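Side-chain contacts in lovastatin nonaketide synthase mokA (Monascus pilosus, PDB 6AD3), which builds the polyketide chain of dihydromonacolin L, the lovastatin precursor, in nine iterative steps, and is represented here by its condensation domain: residues A166-G171 with E199-V204; D186-V191 with R208-G213; L332-V337 with I504-M509; Q443-S446 with A452-T455. The protein carries 1 engineered substitution. All blocks are in the same frame, centred on the assembly; numbering follows the deposited sequence.

Contacts 1 and 2 are buried packing in the N-terminal half of the condensation domain and share its five-stranded sheet: contact 1 lays a helix over strand 199-206, while contact 2 joins the neighbouring strand 188-195 to the loop after 199-206. Contact 4 reaches the far edge of the same sheet, but at the surface, where a methionine sulfur and a Glu/Lys pair replace close-packed methyls. Contact 3 stands apart in the other half, about 34 Å from contact 2 between centres, and is purely apolar helix-to-helix packing. Charged groups flank contact 2, where the active-site motif of the family begins, and in contact 4 they belong to the contact itself.

Contact 1 (A166-G171 with E199-V204); sequences AGAEEG and EHLFVV
Ala168 and Leu201 pack a helix on a sheet. Helix 165-176 is the connection of a beta-alpha-beta crossover between the parallel strands 157-161 and 188-195, and from there it reaches one strand further, to 199-206, in the five-stranded sheet of the domain's N-terminal half.

The apolar contact is small and close. Leu201 CD2 lies 4.0 Å from Ala168 CB, and the two CB atoms, both pointing across the interface, are 4.1 Å apart. Alanine suits the helix side because its single methyl lets the helix settle near the strand; leucine supplies the reach from the strand. With CG swung away from the backbone nitrogen (chi1 175°), Leu201 turns its CD2 branch to the helix, and its side chain also touches Tyr172 and Phe105. Phe193 and Trp195 of the adjoining strand close around Ala168 as well.

Within the sheet, backbone hydrogen bonding pairs Leu201 with Phe193. Charge stays at the margin: Glu169, whose CB points away from the strand, forms a salt bridge with Arg165 on its own helix.

Beyond the methyl-to-methyl approach, Leu201 CD2 also rests against the helix backbone, 3.7 Å from Ala168 O.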
loop_
_atom_site.group_PDB
_atom_site.type_symbol
_atom_site.label_atom_id
_atom_site.label_comp_id
_atom_site.label_asym_id
_atom_site.label_seq_id
_atom_site.Cartn_x
_atom_site.Cartn_y
_atom_site.Cartn_z
ATOM N N ALA A 166 2.014 10.945 -24.844
ATOM C CA ALA A 166 3.243 10.151 -24.791
ATOM C C ALA A 166 4.361 10.914 -24.063
ATOM O O ALA A 166 5.111 10.319 -23.271
ATOM C CB ALA A 166 3.706 9.766 -26.214
ATOM N N GLY A 167 4.437 12.229 -24.282
ATOM C CA GLY A 167 5.329 13.083 -23.487
ATOM C C GLY A 167 5.042 13.054 -21.981
ATOM O O GLY A 167 5.969 13.052 -21.162
ATOM N N ALA A 168 3.770 13.170 -21.623
ATOM C CA ALA A 168 3.345 13.080 -20.229
ATOM C C ALA A 168 3.744 11.730 -19.606
ATOM O O ALA A 168 4.314 11.702 -18.510
ATOM C CB ALA A 168 1.860 13.299 -20.106
ATOM N N GLU A 169 3.495 10.634 -20.322
ATOM C CA GLU A 169 3.824 9.312 -19.828
ATOM C C GLU A 169 5.331 9.163 -19.661
ATOM O O GLU A 169 5.822 8.602 -18.670
ATOM C CB GLU A 169 3.257 8.216 -20.741
ATOM C CG GLU A 169 1.762 8.052 -20.615
ATOM C CD GLU A 169 1.205 6.913 -21.483
ATOM O OE1 GLU A 169 1.876 5.884 -21.597
ATOM O OE2 GLU A 169 0.034 6.976 -21.894
ATOM N N GLU A 170 6.085 9.760 -20.558
ATOM C CA GLU A 170 7.530 9.723 -20.441
ATOM C C GLU A 170 7.982 10.439 -19.156
ATOM O O GLU A 170 8.846 9.944 -18.426
ATOM C CB GLU A 170 8.171 10.346 -21.696
ATOM C CG GLU A 170 9.669 10.422 -21.631
ATOM C CD GLU A 170 10.278 11.062 -22.876
ATOM O OE1 GLU A 170 11.057 12.030 -22.722
ATOM O OE2 GLU A 170 9.960 10.610 -23.995
ATOM N N GLY A 171 7.393 11.595 -18.890
ATOM C CA GLY A 171 7.691 12.332 -17.676
ATOM C C GLY A 171 7.358 11.493 -16.435
ATOM O O GLY A 171 8.074 11.519 -15.453
ATOM N N GLU A 199 -5.728 18.960 -21.582
ATOM C CA GLU A 199 -5.375 17.655 -21.054
ATOM C C GLU A 199 -4.274 17.757 -19.990
ATOM O O GLU A 199 -3.346 18.604 -20.092
ATOM C CB GLU A 199 -4.946 16.669 -22.147
ATOM C CG GLU A 199 -6.018 16.350 -23.174
ATOM C CD GLU A 199 -7.123 15.462 -22.661
ATOM O OE1 GLU A 199 -7.146 15.074 -21.459
ATOM O OE2 GLU A 199 -8.023 15.192 -23.462
ATOM N N HIS A 200 -4.341 16.836 -19.015
ATOM C CA HIS A 200 -3.396 16.793 -17.908
ATOM C C HIS A 200 -3.039 15.386 -17.529
ATOM O O HIS A 200 -3.885 14.500 -17.582
ATOM C CB HIS A 200 -4.028 17.432 -16.673
ATOM C CG HIS A 200 -4.366 18.863 -16.865
ATOM N ND1 HIS A 200 -3.468 19.872 -16.628
ATOM C CD2 HIS A 200 -5.488 19.454 -17.333
ATOM C CE1 HIS A 200 -4.012 21.028 -16.960
ATOM N NE2 HIS A 200 -5.229 20.796 -17.423
ATOM N N LEU A 201 -1.846 15.254 -16.949
ATOM C CA LEU A 201 -1.482 14.139 -16.069
ATOM C C LEU A 201 -0.860 14.710 -14.786
ATOM O O LEU A 201 0.207 15.308 -14.815
ATOM C CB LEU A 201 -0.519 13.183 -16.783
ATOM C CG LEU A 201 0.040 12.038 -15.938
ATOM C CD1 LEU A 201 -1.088 11.142 -15.492
ATOM C CD2 LEU A 201 1.091 11.275 -16.723
ATOM N N PHE A 202 -1.635 14.686 -13.720
ATOM C CA PHE A 202 -1.219 15.260 -12.452
ATOM C C PHE A 202 -0.623 14.157 -11.607
ATOM O O PHE A 202 -1.265 13.133 -11.389
ATOM C CB PHE A 202 -2.421 15.851 -11.732
ATOM C CG PHE A 202 -2.115 16.342 -10.352
ATOM C CD1 PHE A 202 -1.035 17.160 -10.140
ATOM C CD2 PHE A 202 -2.873 15.949 -9.281
ATOM C CE1 PHE A 202 -0.705 17.583 -8.866
ATOM C CE2 PHE A 202 -2.574 16.394 -8.001
ATOM C CZ PHE A 202 -1.420 17.120 -7.789
ATOM N N VAL A 203 0.645 14.309 -11.251
ATOM C CA VAL A 203 1.393 13.267 -10.602
ATOM C C VAL A 203 1.759 13.713 -9.185
ATOM O O VAL A 203 2.367 14.782 -8.981
ATOM C CB VAL A 203 2.693 12.915 -11.390
ATOM C CG1 VAL A 203 3.463 11.751 -10.723
ATOM C CG2 VAL A 203 2.378 12.571 -12.841
ATOM N N VAL A 204 1.471 12.829 -8.231
ATOM C CA VAL A 204 1.964 12.882 -6.902
ATOM C C VAL A 204 2.952 11.733 -6.684
ATOM O O VAL A 204 2.603 10.556 -6.782
ATOM C CB VAL A 204 0.813 12.774 -5.866
ATOM C CG1 VAL A 204 1.388 12.692 -4.464
ATOM C CG2 VAL A 204 -0.159 13.925 -6.000
#

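Contact 2 (D186-V191 with R208-G213); sequences DTLRLV and RFVGDG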
loop_
_atom_site.group_PDB
_atom_site.type_symbol
_atom_site.label_atom_id
_atom_site.label_comp_id
_atom_site.label_asym_id
_atom_site.label_seq_id
_atom_site.Cartn_x
_atom_site.Cartn_y
_atom_site.Cartn_z
ATOM N N ASP A 186 14.075 16.699 0.269
ATOM C CA ASP A 186 13.558 16.469 -1.081
ATOM C C ASP A 186 12.871 15.109 -1.080
ATOM O O ASP A 186 13.545 14.078 -0.992
ATOM C CB ASP A 186 14.747 16.453 -2.084
ATOM C CG ASP A 186 14.328 16.095 -3.466
ATOM O OD1 ASP A 186 13.339 16.676 -3.923
ATOM O OD2 ASP A 186 14.919 15.178 -4.078
ATOM N N THR A 187 11.547 15.133 -0.913
ATOM C CA THR A 187 10.777 13.956 -0.563
ATOM C C THR A 187 9.512 13.758 -1.396
ATOM O O THR A 187 8.869 12.708 -1.287
ATOM C CB THR A 187 10.344 13.993 0.913
ATOM O OG1 THR A 187 9.489 15.142 1.120
ATOM C CG2 THR A 187 11.559 14.084 1.815
ATOM N N LEU A 188 9.154 14.740 -2.235
ATOM C CA LEU A 188 7.871 14.722 -2.960
ATOM C C LEU A 188 8.093 15.275 -4.370
ATOM O O LEU A 188 9.008 16.122 -4.597
ATOM C CB LEU A 188 6.898 15.665 -2.274
ATOM C CG LEU A 188 5.981 15.280 -1.152
ATOM C CD1 LEU A 188 4.914 16.396 -1.031
ATOM C CD2 LEU A 188 5.294 13.936 -1.388
ATOM N N ARG A 189 7.297 14.810 -5.318
ATOM C CA ARG A 189 7.139 15.521 -6.586
ATOM C C ARG A 189 5.674 15.789 -6.815
ATOM O O ARG A 189 4.843 14.937 -6.536
ATOM C CB ARG A 189 7.697 14.702 -7.764
ATOM C CG ARG A 189 9.082 14.114 -7.516
ATOM C CD ARG A 189 10.161 15.052 -7.965
ATOM N NE ARG A 189 11.497 14.513 -7.677
ATOM C CZ ARG A 189 12.225 14.864 -6.634
ATOM N NH1 ARG A 189 11.646 15.495 -5.625
ATOM N NH2 ARG A 189 13.469 14.378 -6.493
ATOM N N LEU A 190 5.354 17.039 -7.135
ATOM C CA LEU A 190 3.983 17.419 -7.472
ATOM C C LEU A 190 3.992 18.102 -8.823
ATOM O O LEU A 190 4.551 19.184 -8.929
ATOM C CB LEU A 190 3.423 18.382 -6.438
ATOM C CG LEU A 190 3.365 17.868 -5.002
ATOM C CD1 LEU A 190 3.125 18.984 -4.011
ATOM C CD2 LEU A 190 2.310 16.794 -4.851
ATOM N N VAL A 191 3.533 17.384 -9.854
ATOM C CA VAL A 191 3.749 17.784 -11.246
ATOM C C VAL A 191 2.460 17.696 -12.031
ATOM O O VAL A 191 1.793 16.637 -12.048
ATOM C CB VAL A 191 4.822 16.927 -11.926
ATOM C CG1 VAL A 191 5.025 17.403 -13.374
ATOM C CG2 VAL A 191 6.099 16.961 -11.131
ATOM N N ARG A 208 8.834 6.951 0.473
ATOM C CA ARG A 208 8.085 6.146 1.448
ATOM C C ARG A 208 7.823 6.889 2.751
ATOM O O ARG A 208 6.775 6.726 3.334
ATOM C CB ARG A 208 8.849 4.868 1.728
ATOM C CG ARG A 208 8.330 3.982 2.868
ATOM C CD ARG A 208 7.099 3.214 2.500
ATOM N NE ARG A 208 5.904 4.051 2.415
ATOM C CZ ARG A 208 4.726 3.631 1.979
ATOM N NH1 ARG A 208 4.574 2.396 1.560
ATOM N NH2 ARG A 208 3.682 4.448 1.948
ATOM N N PHE A 209 8.808 7.634 3.246
ATOM C CA PHE A 209 8.718 8.159 4.568
ATOM C C PHE A 209 7.628 9.249 4.745
ATOM O O PHE A 209 7.312 9.607 5.896
ATOM C CB PHE A 209 10.054 8.762 5.015
ATOM C CG PHE A 209 11.172 7.773 5.224
ATOM C CD1 PHE A 209 10.960 6.414 5.163
ATOM C CD2 PHE A 209 12.477 8.238 5.414
ATOM C CE1 PHE A 209 12.001 5.545 5.238
ATOM C CE2 PHE A 209 13.524 7.352 5.495
ATOM C CZ PHE A 209 13.278 6.005 5.467
ATOM N N VAL A 210 7.136 9.835 3.653
ATOM C CA VAL A 210 6.278 11.046 3.725
ATOM C C VAL A 210 4.859 10.859 3.228
ATOM O O VAL A 210 4.078 11.800 3.267
ATOM C CB VAL A 210 6.901 12.284 3.050
ATOM C CG1 VAL A 210 8.266 12.592 3.692
ATOM C CG2 VAL A 210 7.068 12.062 1.540
ATOM N N GLY A 211 4.535 9.662 2.751
ATOM C CA GLY A 211 3.221 9.438 2.193
ATOM C C GLY A 211 2.685 8.041 2.246
ATOM O O GLY A 211 3.316 7.126 2.789
ATOM N N ASP A 212 1.454 7.909 1.720
ATOM C CA ASP A 212 0.758 6.613 1.549
ATOM C C ASP A 212 -0.566 6.899 0.854
ATOM O O ASP A 212 -0.794 8.014 0.427
ATOM C CB ASP A 212 0.550 5.834 2.904
ATOM C CG ASP A 212 -0.372 6.546 3.915
ATOM O OD1 ASP A 212 -1.185 7.427 3.561
ATOM O OD2 ASP A 212 -0.319 6.155 5.110
ATOM N N GLY A 213 -1.334 5.853 0.552
ATOM C CA GLY A 213 -2.530 6.026 -0.296
ATOM C C GLY A 213 -3.486 7.078 0.264
ATOM O O GLY A 213 -4.080 7.861 -0.491
#
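Beside the meeting of Thr187 with Val210, the NH1 nitrogen of Arg189 serves two acceptors: Asp186 OD1 at 2.7 Å from NH1 and the backbone oxygen of Leu188, which NH1 approaches from above the carbonyl plane. The second arm of this end-on salt bridge is nearly straight, NH2 meeting the syn lone pair of Asp186 OD2 at 174°. Arginine fits here because one flat group can hold a carboxylate and a carbonyl together, which probably steadies the chain as it enters strand 188-195.

Across the contact the packing is by van der Waals contact. With chi1 at -58°, Val210 sets CG1 opposite its carbonyl carbon and leaves CG2 between the backbone N and that carbon; CG2 lies 3.4 Å from Thr187 O and 3.9 Å from Leu188 CD2. The other methyl, CG1, is 3.7 Å from Thr187 CB and also lies against the hydroxyl oxygen OG1. The branched side chains of Thr187 and Val210 cross at a slant. Asn155 OD1 accepts the backbone N-H groups of both Thr187 and Leu188.

Further along the loop, Arg208 NH2 bonds Gly211 O at 2.8 Å, in the guanidinium plane, and Arg208 also pairs with Glu462. Asp212 N-caps helix 213-227 and forms a salt bridge with Arg357. His207 to Gly213 follows the HHxxxDG active-site motif of condensation domains, with Arg208 at the second histidine position.

Contact 3 (L332-V337 with I504-M509); sequences LAAYHV and ISILSM
Ala334 faces the helix opposite with a single methyl, and two longer side chains approach that methyl from neighbouring positions. Leu507 brings CD2 to 3.6 Å from Ala334 CB; Ile506 brings CG2 to 4.1 Å from the same atom. A small residue is well suited to this place, because the leucine and the isoleucine can both lean in over it.

The CB of Leu507 does not aim straight at the partner helix. Its CG lies on the far side from the carbonyl carbon (chi1 -71°); CD1 continues the extended line of the chain, and it is the other branch, CD2, that turns in to the alanine methyl. Ile506, by contrast, points directly across and forks: the short branch CG2 goes to Ala334, and the long branch ends with CD1 3.8 Å from Val337 CG1. Its chi1 of -134° lies away from the staggered minima and is probably somewhat strained. Val337 and Ile506 run at a slant to one another, and the beta-branched valine, one helical turn beyond Ala334, offers a stiff edge to the isoleucine methyl.

Segments 332-337 and 504-509, on helices 327-343 and 495-512 of the C-terminal half, have local axes 9.8 Å apart at closest and N-to-C directions 123° apart. Tyr503 also touches Ala334, and Phe510 and Leu518 touch Val337. From its other side, helix 327-343 reaches the six-stranded sheet, where His336 stacks on Phe377.

Since the side chains that meet are all hydrocarbon, the fit depends on shape and on exclusion of water, without directional bonds to fix the register.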
loop_
_atom_site.group_PDB
_atom_site.type_symbol
_atom_site.label_atom_id
_atom_site.label_comp_id
_atom_site.label_asym_id
_atom_site.label_seq_id
_atom_site.Cartn_x
_atom_site.Cartn_y
_atom_site.Cartn_z
ATOM N N LEU A 332 -11.460 -10.913 0.223
ATOM C CA LEU A 332 -10.355 -11.479 1.009
ATOM C C LEU A 332 -10.552 -12.991 1.157
ATOM O O LEU A 332 -9.641 -13.773 0.944
ATOM C CB LEU A 332 -10.313 -10.821 2.380
ATOM C CG LEU A 332 -9.352 -11.515 3.370
ATOM C CD1 LEU A 332 -7.919 -11.479 2.881
ATOM C CD2 LEU A 332 -9.458 -10.861 4.724
ATOM N N ALA A 333 -11.778 -13.390 1.467
ATOM C CA ALA A 333 -12.079 -14.788 1.604
ATOM C C ALA A 333 -11.825 -15.558 0.316
ATOM O O ALA A 333 -11.291 -16.644 0.356
ATOM C CB ALA A 333 -13.534 -14.991 2.097
ATOM N N ALA A 334 -12.225 -14.991 -0.821
ATOM C CA ALA A 334 -12.041 -15.616 -2.085
ATOM C C ALA A 334 -10.537 -15.691 -2.456
ATOM O O ALA A 334 -10.064 -16.680 -3.017
ATOM C CB ALA A 334 -12.846 -14.871 -3.142
ATOM N N TYR A 335 -9.789 -14.662 -2.091
ATOM C CA TYR A 335 -8.344 -14.637 -2.307
ATOM C C TYR A 335 -7.681 -15.750 -1.513
ATOM O O TYR A 335 -6.850 -16.497 -2.048
ATOM C CB TYR A 335 -7.804 -13.271 -1.898
ATOM C CG TYR A 335 -6.319 -13.092 -1.977
ATOM C CD1 TYR A 335 -5.663 -13.195 -3.171
ATOM C CD2 TYR A 335 -5.657 -12.465 -0.945
ATOM C CE1 TYR A 335 -4.322 -12.833 -3.279
ATOM C CE2 TYR A 335 -4.323 -12.100 -1.047
ATOM C CZ TYR A 335 -3.661 -12.314 -2.206
ATOM O OH TYR A 335 -2.320 -11.929 -2.309
ATOM N N HIS A 336 -8.071 -15.887 -0.243
ATOM C CA HIS A 336 -7.561 -16.958 0.584
ATOM C C HIS A 336 -7.854 -18.318 -0.034
ATOM O O HIS A 336 -6.966 -19.182 -0.098
ATOM C CB HIS A 336 -8.160 -16.888 1.985
ATOM C CG HIS A 336 -7.926 -18.119 2.786
ATOM N ND1 HIS A 336 -8.884 -19.106 2.922
ATOM C CD2 HIS A 336 -6.789 -18.620 3.319
ATOM C CE1 HIS A 336 -8.357 -20.141 3.549
ATOM N NE2 HIS A 336 -7.085 -19.878 3.798
ATOM N N VAL A 337 -9.105 -18.528 -0.483
ATOM C CA VAL A 337 -9.464 -19.821 -1.088
ATOM C C VAL A 337 -8.637 -20.147 -2.329
ATOM O O VAL A 337 -8.120 -21.241 -2.460
ATOM C CB VAL A 337 -10.948 -19.872 -1.456
ATOM C CG1 VAL A 337 -11.263 -21.122 -2.261
ATOM C CG2 VAL A 337 -11.795 -19.794 -0.184
ATOM N N ILE A 504 -10.892 -13.953 -10.754
ATOM C CA ILE A 504 -12.154 -13.439 -11.271
ATOM C C ILE A 504 -13.161 -14.577 -11.446
ATOM O O ILE A 504 -14.362 -14.468 -11.052
ATOM C CB ILE A 504 -11.946 -12.670 -12.589
ATOM C CG1 ILE A 504 -11.229 -11.349 -12.278
ATOM C CG2 ILE A 504 -13.277 -12.405 -13.294
ATOM C CD1 ILE A 504 -10.708 -10.638 -13.503
ATOM N N SER A 505 -12.683 -15.695 -11.970
ATOM C CA SER A 505 -13.533 -16.898 -12.062
ATOM C C SER A 505 -14.097 -17.341 -10.715
ATOM O O SER A 505 -15.303 -17.662 -10.585
ATOM C CB SER A 505 -12.776 -18.045 -12.773
ATOM O OG SER A 505 -12.543 -17.711 -14.146
ATOM N N ILE A 506 -13.263 -17.353 -9.701
ATOM C CA ILE A 506 -13.677 -17.828 -8.395
ATOM C C ILE A 506 -14.645 -16.846 -7.732
ATOM O O ILE A 506 -15.605 -17.265 -7.090
ATOM C CB ILE A 506 -12.436 -18.189 -7.485
ATOM C CG1 ILE A 506 -12.662 -19.539 -6.807
ATOM C CG2 ILE A 506 -12.135 -17.118 -6.476
ATOM C CD1 ILE A 506 -11.578 -19.944 -5.808
ATOM N N LEU A 507 -14.456 -15.539 -7.963
ATOM C CA LEU A 507 -15.396 -14.528 -7.486
ATOM C C LEU A 507 -16.727 -14.678 -8.177
ATOM O O LEU A 507 -17.769 -14.625 -7.546
ATOM C CB LEU A 507 -14.892 -13.114 -7.799
ATOM C CG LEU A 507 -13.683 -12.631 -6.986
ATOM C CD1 LEU A 507 -13.165 -11.335 -7.614
ATOM C CD2 LEU A 507 -14.032 -12.412 -5.528
ATOM N N SER A 508 -16.688 -14.953 -9.469
ATOM C CA SER A 508 -17.919 -15.088 -10.206
ATOM C C SER A 508 -18.686 -16.337 -9.712
ATOM O O SER A 508 -19.916 -16.309 -9.526
ATOM C CB SER A 508 -17.624 -15.191 -11.704
ATOM O OG SER A 508 -18.859 -15.366 -12.404
ATOM N N MET A 509 -17.964 -17.428 -9.477
ATOM C CA MET A 509 -18.624 -18.675 -9.101
ATOM C C MET A 509 -19.221 -18.583 -7.692
ATOM O O MET A 509 -20.383 -18.944 -7.467
ATOM C CB MET A 509 -17.629 -19.836 -9.223
ATOM C CG MET A 509 -18.110 -21.158 -8.725
ATOM S SD MET A 509 -16.822 -22.456 -8.849
ATOM C CE MET A 509 -15.690 -21.941 -7.546
#

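Contact 4 (Q443-S446 with A452-T455); sequences QAES and AKMT
Met454 extends its side chain from strand 453-460 to touch Ala444. Its CG sits opposite the carbonyl carbon (chi1 -41°), and the chain is stretched out beyond CG, which brings both the sulfur and the terminal methyl to one backbone oxygen. SD and CE of Met454 are each 3.2 Å from Ala444 O. The oxygen lies close to the extension of the CG-SD bond, at about 158° from CG, a direction in which a thioether sulfur tends to be electron-poor; the approach may therefore be mildly attractive. Alanine CB adds a looser apolar contact, 4.1 Å from Met454 SD. A flexible, unbranched methionine is well suited to reach a turn that the strand backbone does not approach closely.

The turn itself is a short 3-10 segment following strand 435-440. The backbone N of Ser446 bonds Gln443 O, with a weak link from Ser446 OG to the same oxygen, and Asp475 OD2 accepts the N-H of Ala444. Strand 435-440 belongs to the sheet of the C-terminal half, while strand 453-460 is an edge strand of the N-terminal sheet, so this loop carries the chain from one half of the condensation fold to the other.

Glu445 and Lys453 lie alongside one another at the surface and point the same way. The glutamate is extended to its carboxylate, whereas the lysine bends at three successive torsions. Glu445 OE1 comes 4.1 Å from Lys453 CE but 4.8 Å from NZ, too far for a salt bridge, though the opposite charges probably attract weakly at this exposed site. Both residues touch crystal neighbours, which may influence these poses.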
loop_
_atom_site.group_PDB
_atom_site.type_symbol
_atom_site.label_atom_id
_atom_site.label_comp_id
_atom_site.label_asym_id
_atom_site.label_seq_id
_atom_site.Cartn_x
_atom_site.Cartn_y
_atom_site.Cartn_z
ATOM N N GLN A 443 -13.613 7.454 -3.179
ATOM C CA GLN A 443 -13.998 8.013 -4.460
ATOM C C GLN A 443 -12.912 8.920 -4.970
ATOM O O GLN A 443 -12.704 10.016 -4.430
ATOM C CB GLN A 443 -15.327 8.781 -4.350
ATOM C CG GLN A 443 -16.569 7.927 -4.544
ATOM C CD GLN A 443 -17.824 8.675 -4.133
ATOM O OE1 GLN A 443 -18.418 9.403 -4.943
ATOM N NE2 GLN A 443 -18.133 8.644 -2.840
ATOM N N ALA A 444 -12.234 8.461 -6.036
ATOM C CA ALA A 444 -11.205 9.243 -6.746
ATOM C C ALA A 444 -11.668 10.678 -7.050
ATOM O O ALA A 444 -10.919 11.616 -6.896
ATOM C CB ALA A 444 -10.808 8.538 -8.053
ATOM N N GLU A 445 -12.942 10.835 -7.382
ATOM C CA GLU A 445 -13.462 12.089 -7.911
ATOM C C GLU A 445 -13.624 13.151 -6.787
ATOM O O GLU A 445 -13.755 14.375 -7.054
ATOM C CB GLU A 445 -14.813 11.799 -8.625
ATOM C CG GLU A 445 -15.697 13.029 -8.882
ATOM C CD GLU A 445 -17.026 12.695 -9.554
ATOM O OE1 GLU A 445 -17.517 13.528 -10.350
ATOM O OE2 GLU A 445 -17.588 11.608 -9.288
ATOM N N SER A 446 -13.573 12.707 -5.524
ATOM C CA SER A 446 -13.640 13.658 -4.401
ATOM C C SER A 446 -12.483 14.668 -4.458
ATOM O O SER A 446 -12.616 15.785 -3.990
ATOM C CB SER A 446 -13.611 12.908 -3.088
ATOM O OG SER A 446 -14.759 12.108 -3.017
ATOM N N ALA A 452 -11.336 20.115 -14.322
ATOM C CA ALA A 452 -10.797 18.906 -14.879
ATOM C C ALA A 452 -11.480 17.706 -14.223
ATOM O O ALA A 452 -11.548 17.621 -13.011
ATOM C CB ALA A 452 -9.306 18.858 -14.667
ATOM N N LYS A 453 -11.827 16.721 -15.037
ATOM C CA LYS A 453 -12.370 15.478 -14.538
ATOM C C LYS A 453 -11.361 14.366 -14.750
ATOM O O LYS A 453 -10.845 14.184 -15.844
ATOM C CB LYS A 453 -13.665 15.143 -15.272
ATOM C CG LYS A 453 -14.799 16.136 -15.005
ATOM C CD LYS A 453 -16.159 15.446 -15.010
ATOM C CE LYS A 453 -16.928 15.703 -13.724
ATOM N NZ LYS A 453 -18.065 16.633 -13.953
ATOM N N MET A 454 -11.207 13.525 -13.745
ATOM C CA MET A 454 -10.313 12.397 -13.846
ATOM C C MET A 454 -10.841 11.308 -14.695
ATOM O O MET A 454 -12.024 11.002 -14.668
ATOM C CB MET A 454 -10.003 11.822 -12.477
ATOM C CG MET A 454 -9.786 12.848 -11.472
ATOM S SD MET A 454 -9.898 12.077 -9.880
ATOM C CE MET A 454 -9.003 13.273 -8.912
ATOM N N THR A 455 -9.964 10.684 -15.442
ATOM C CA THR A 455 -10.385 9.631 -16.338
ATOM C C THR A 455 -9.710 8.287 -16.024
ATOM O O THR A 455 -10.175 7.247 -16.447
ATOM C CB THR A 455 -10.088 10.027 -17.793
ATOM O OG1 THR A 455 -8.686 10.251 -17.943
ATOM C CG2 THR A 455 -10.847 11.302 -18.180
#